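Local coordinates for uncharacterized protein (Streptococcus pneumoniae, PDB 3LFT) that binds L-tryptophan between its two lobes and probably serves as the substrate-binding protein of an ABC transporter, at residues 72-77 and 86-91. Numbering follows the deposited sequence.
Sequences PAAQGL and VIMAAI. With TRP (tryptophan), chain C.
Val86 holds CG1 anti to its backbone N (chi1 176°), which lays this methyl against helix 71-80, 4.0 Å from CB of Leu77 and also near the backbone O of Ala74. The second methyl, CG2, lies beside the carbonyl end of Leu77. Further along, Ile91 carries CG1 beside its own backbone N, and a bend at chi2 (45°) folds CD1 back, so that both carbons reach the single methyl of Ala74; Ile91 CG1 approaches Ala74 CB to 3.9 Å. Selenomethionine Met88 adds a lighter touch to the same methyl: its CG is 4.2 Å from Ala74 CB, while the bent end of the side chain leads away from the helix; Met88 also packs on Pro94. The methyl of Ala74 is thus met by Met88 from the strand and by Ile91 from the loop that follows; the side-chain contacts are apolar, and all five touching residues are buried. The small side chain of Ala74 lets the backbones come close, with its CA 5.7 Å from CA of Met88. Residues 72-77 and 86-89 run nearly antiparallel (171°), their axes coming within 8.3 Å. On the other face of the strand, Ile87 packs against helix 236-251, so the sheet is sandwiched between helices. Beyond the strand the chain turns into the ligand site: Ala90 O accepts a hydrogen bond of 2.8 Å from the amino N of the bound tryptophan, and Ala90 CB lies 3.8 Å from CD1 of its indole. Strand 65-69, helix 71-80 and strand 86-89 form a beta-alpha-beta unit of the parallel sheet in one lobe of a periplasmic-binding-protein fold, with Thr71, Ala90 and Thr92, just beyond the C-terminal ends of its strands, contributing to the tryptophan pocket.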
ATOM      1  N   PRO A  72      -2.661   8.087   4.487  1.00  6.04           N
ATOM      2  CA  PRO A  72      -2.649   9.518   4.860  1.00  6.30           C
ATOM      3  C   PRO A  72      -3.741  10.336   4.173  1.00  6.51           C
ATOM      4  O   PRO A  72      -4.218  11.323   4.744  1.00  6.08           O
ATOM      5  CB  PRO A  72      -1.266   9.984   4.423  1.00  7.57           C
ATOM      6  CG  PRO A  72      -0.429   8.711   4.498  1.00  8.40           C
ATOM      7  CD  PRO A  72      -1.355   7.640   3.968  1.00  7.09           C
ATOM      8  N   ALA A  73      -4.135   9.954   2.960  1.00  5.51           N
ATOM      9  CA  ALA A  73      -5.208  10.666   2.273  1.00  5.86           C
ATOM     10  C   ALA A  73      -6.557  10.402   2.920  1.00  5.49           C
ATOM     11  O   ALA A  73      -7.321  11.328   3.154  1.00  6.01           O
ATOM     12  CB  ALA A  73      -5.242  10.327   0.804  1.00  6.31           C
ATOM     13  N   ALA A  74      -6.856   9.141   3.225  1.00  5.05           N
ATOM     14  CA  ALA A  74      -8.106   8.824   3.896  1.00  5.52           C
ATOM     15  C   ALA A  74      -8.153   9.482   5.273  1.00  4.90           C
ATOM     16  O   ALA A  74      -9.200   9.977   5.658  1.00  5.38           O
ATOM     17  CB  ALA A  74      -8.285   7.310   4.017  1.00  5.54           C
ATOM     18  N   GLN A  75      -7.034   9.497   6.000  1.00  5.29           N
ATOM     19  CA  GLN A  75      -6.985  10.156   7.306  1.00  4.74           C
ATOM     20  C   GLN A  75      -7.217  11.667   7.182  1.00  5.17           C
ATOM     21  O   GLN A  75      -7.928  12.246   7.991  1.00  5.48           O
ATOM     22  CB  GLN A  75      -5.678   9.866   8.024  1.00  4.37           C
ATOM     23  CG  GLN A  75      -5.569   8.418   8.534  1.00  4.94           C
ATOM     24  CD  GLN A  75      -4.239   8.136   9.176  1.00  4.79           C
ATOM     25  OE1 GLN A  75      -3.197   8.467   8.622  1.00  5.75           O
ATOM     26  NE2 GLN A  75      -4.254   7.458  10.318  1.00  5.90           N
ATOM     27  N   GLY A  76      -6.652  12.290   6.144  1.00  4.74           N
ATOM     28  CA  GLY A  76      -6.903  13.721   5.947  1.00  4.97           C
ATOM     29  C   GLY A  76      -8.374  14.021   5.734  1.00  4.89           C
ATOM     30  O   GLY A  76      -8.925  14.968   6.308  1.00  4.64           O
ATOM     31  N   LEU A  77      -9.010  13.213   4.891  1.00  4.66           N
ATOM     32  CA  LEU A  77     -10.423  13.421   4.591  1.00  4.73           C
ATOM     33  C   LEU A  77     -11.294  13.130   5.812  1.00  4.96           C
ATOM     34  O   LEU A  77     -12.204  13.907   6.112  1.00  5.03           O
ATOM     35  CB  LEU A  77     -10.836  12.564   3.393  1.00  5.24           C
ATOM     36  CG  LEU A  77     -10.178  12.932   2.064  1.00  5.21           C
ATOM     37  CD1 LEU A  77     -10.443  11.828   1.059  1.00  7.93           C
ATOM     38  CD2 LEU A  77     -10.692  14.252   1.506  1.00  6.53           C
ATOM     39  N   VAL A  86     -16.624   9.068   3.383  1.00  4.62           N
ATOM     40  CA  VAL A  86     -15.223   8.958   3.027  1.00  4.83           C
ATOM     41  C   VAL A  86     -14.951   7.494   2.671  1.00  4.69           C
ATOM     42  O   VAL A  86     -15.185   6.596   3.473  1.00  5.56           O
ATOM     43  CB  VAL A  86     -14.328   9.381   4.192  1.00  4.58           C
ATOM     44  CG1 VAL A  86     -12.843   9.161   3.853  1.00  6.36           C
ATOM     45  CG2 VAL A  86     -14.593  10.853   4.576  1.00  5.31           C
ATOM     46  N   ILE A  87     -14.473   7.274   1.452  1.00  4.77           N
ATOM     47  CA  ILE A  87     -14.188   5.924   0.993  1.00  5.18           C
ATOM     48  C   ILE A  87     -12.680   5.707   0.976  1.00  5.21           C
ATOM     49  O   ILE A  87     -11.949   6.430   0.285  1.00  6.08           O
ATOM     50  CB  ILE A  87     -14.764   5.674  -0.424  1.00  5.25           C
ATOM     51  CG1 ILE A  87     -16.244   6.071  -0.521  1.00  6.24           C
ATOM     52  CG2 ILE A  87     -14.565   4.214  -0.828  1.00  6.68           C
ATOM     53  CD1 ILE A  87     -17.200   5.477   0.522  1.00  7.46           C
HETATM   54  N   MSE A  88     -12.224   4.721   1.742  1.00  5.41           N
HETATM   55  CA  MSE A  88     -10.835   4.325   1.762  1.00  4.81           C
HETATM   56  C   MSE A  88     -10.491   3.508   0.520  1.00  4.59           C
HETATM   57  O   MSE A  88     -11.178   2.524   0.214  1.00  5.85           O
HETATM   58  CB  MSE A  88     -10.570   3.427   2.970  1.00  5.62           C
HETATM   59  CG  MSE A  88     -10.891   4.056   4.336  1.00  6.61           C
HETATM   60 SE   MSE A  88     -10.560   2.832   5.823  1.00 11.42          SE
HETATM   61  CE  MSE A  88     -11.741   1.374   5.337  1.00 10.09           C
ATOM     62  N   ALA A  89      -9.437   3.926  -0.194  1.00  4.98           N
ATOM     63  CA  ALA A  89      -8.916   3.118  -1.301  1.00  5.39           C
ATOM     64  C   ALA A  89      -7.541   2.579  -0.923  1.00  5.13           C
ATOM     65  O   ALA A  89      -6.519   3.297  -1.036  1.00  5.77           O
ATOM     66  CB  ALA A  89      -8.834   3.947  -2.557  1.00  6.03           C
ATOM     67  N   ALA A  90      -7.531   1.320  -0.484  1.00  5.17           N
ATOM     68  CA  ALA A  90      -6.308   0.607  -0.101  1.00  5.37           C
ATOM     69  C   ALA A  90      -5.647   1.181   1.152  1.00  5.38           C
ATOM     70  O   ALA A  90      -4.525   1.700   1.122  1.00  6.18           O
ATOM     71  CB  ALA A  90      -5.318   0.520  -1.282  1.00  5.28           C
ATOM     72  N   ILE A  91      -6.358   1.051   2.278  1.00  5.05           N
ATOM     73  CA  ILE A  91      -5.843   1.426   3.601  1.00  5.28           C
ATOM     74  C   ILE A  91      -5.503   0.101   4.290  1.00  4.88           C
ATOM     75  O   ILE A  91      -6.374  -0.734   4.536  1.00  4.93           O
ATOM     76  CB  ILE A  91      -6.922   2.200   4.389  1.00  5.30           C
ATOM     77  CG1 ILE A  91      -6.941   3.687   3.984  1.00  5.96           C
ATOM     78  CG2 ILE A  91      -6.672   2.131   5.901  1.00  5.56           C
ATOM     79  CD1 ILE A  91      -6.881   4.018   2.486  1.00  6.46           C
TER
HETATM   80  N   TRP C   1      -2.052   0.377   1.597  1.00  8.29           N
HETATM   81  CA  TRP C   1      -1.232   1.623   1.639  1.00  8.97           C
HETATM   82  C   TRP C   1      -1.688   2.498   2.761  1.00  8.94           C
HETATM   83  O   TRP C   1      -1.423   3.703   2.757  1.00  8.77           O
HETATM   84  CB  TRP C   1      -1.314   2.345   0.284  1.00  8.71           C
HETATM   85  CG  TRP C   1      -0.777   1.487  -0.834  1.00  7.83           C
HETATM   86  CD1 TRP C   1      -1.503   0.731  -1.753  1.00  8.47           C
HETATM   87  CD2 TRP C   1       0.639   1.259  -1.144  1.00  8.23           C
HETATM   88  NE1 TRP C   1      -0.637   0.075  -2.597  1.00  8.55           N
HETATM   89  CE2 TRP C   1       0.632   0.331  -2.278  1.00  8.59           C
HETATM   90  CE3 TRP C   1       1.804   1.706  -0.567  1.00  8.21           C
HETATM   91  CZ2 TRP C   1       1.849  -0.081  -2.790  1.00  8.72           C
HETATM   92  CZ3 TRP C   1       3.011   1.267  -1.103  1.00  9.20           C
HETATM   93  CH2 TRP C   1       3.015   0.389  -2.205  1.00  8.94           C
HETATM   94  OXT TRP C   1      -2.334   1.998   3.693  1.00  8.45           O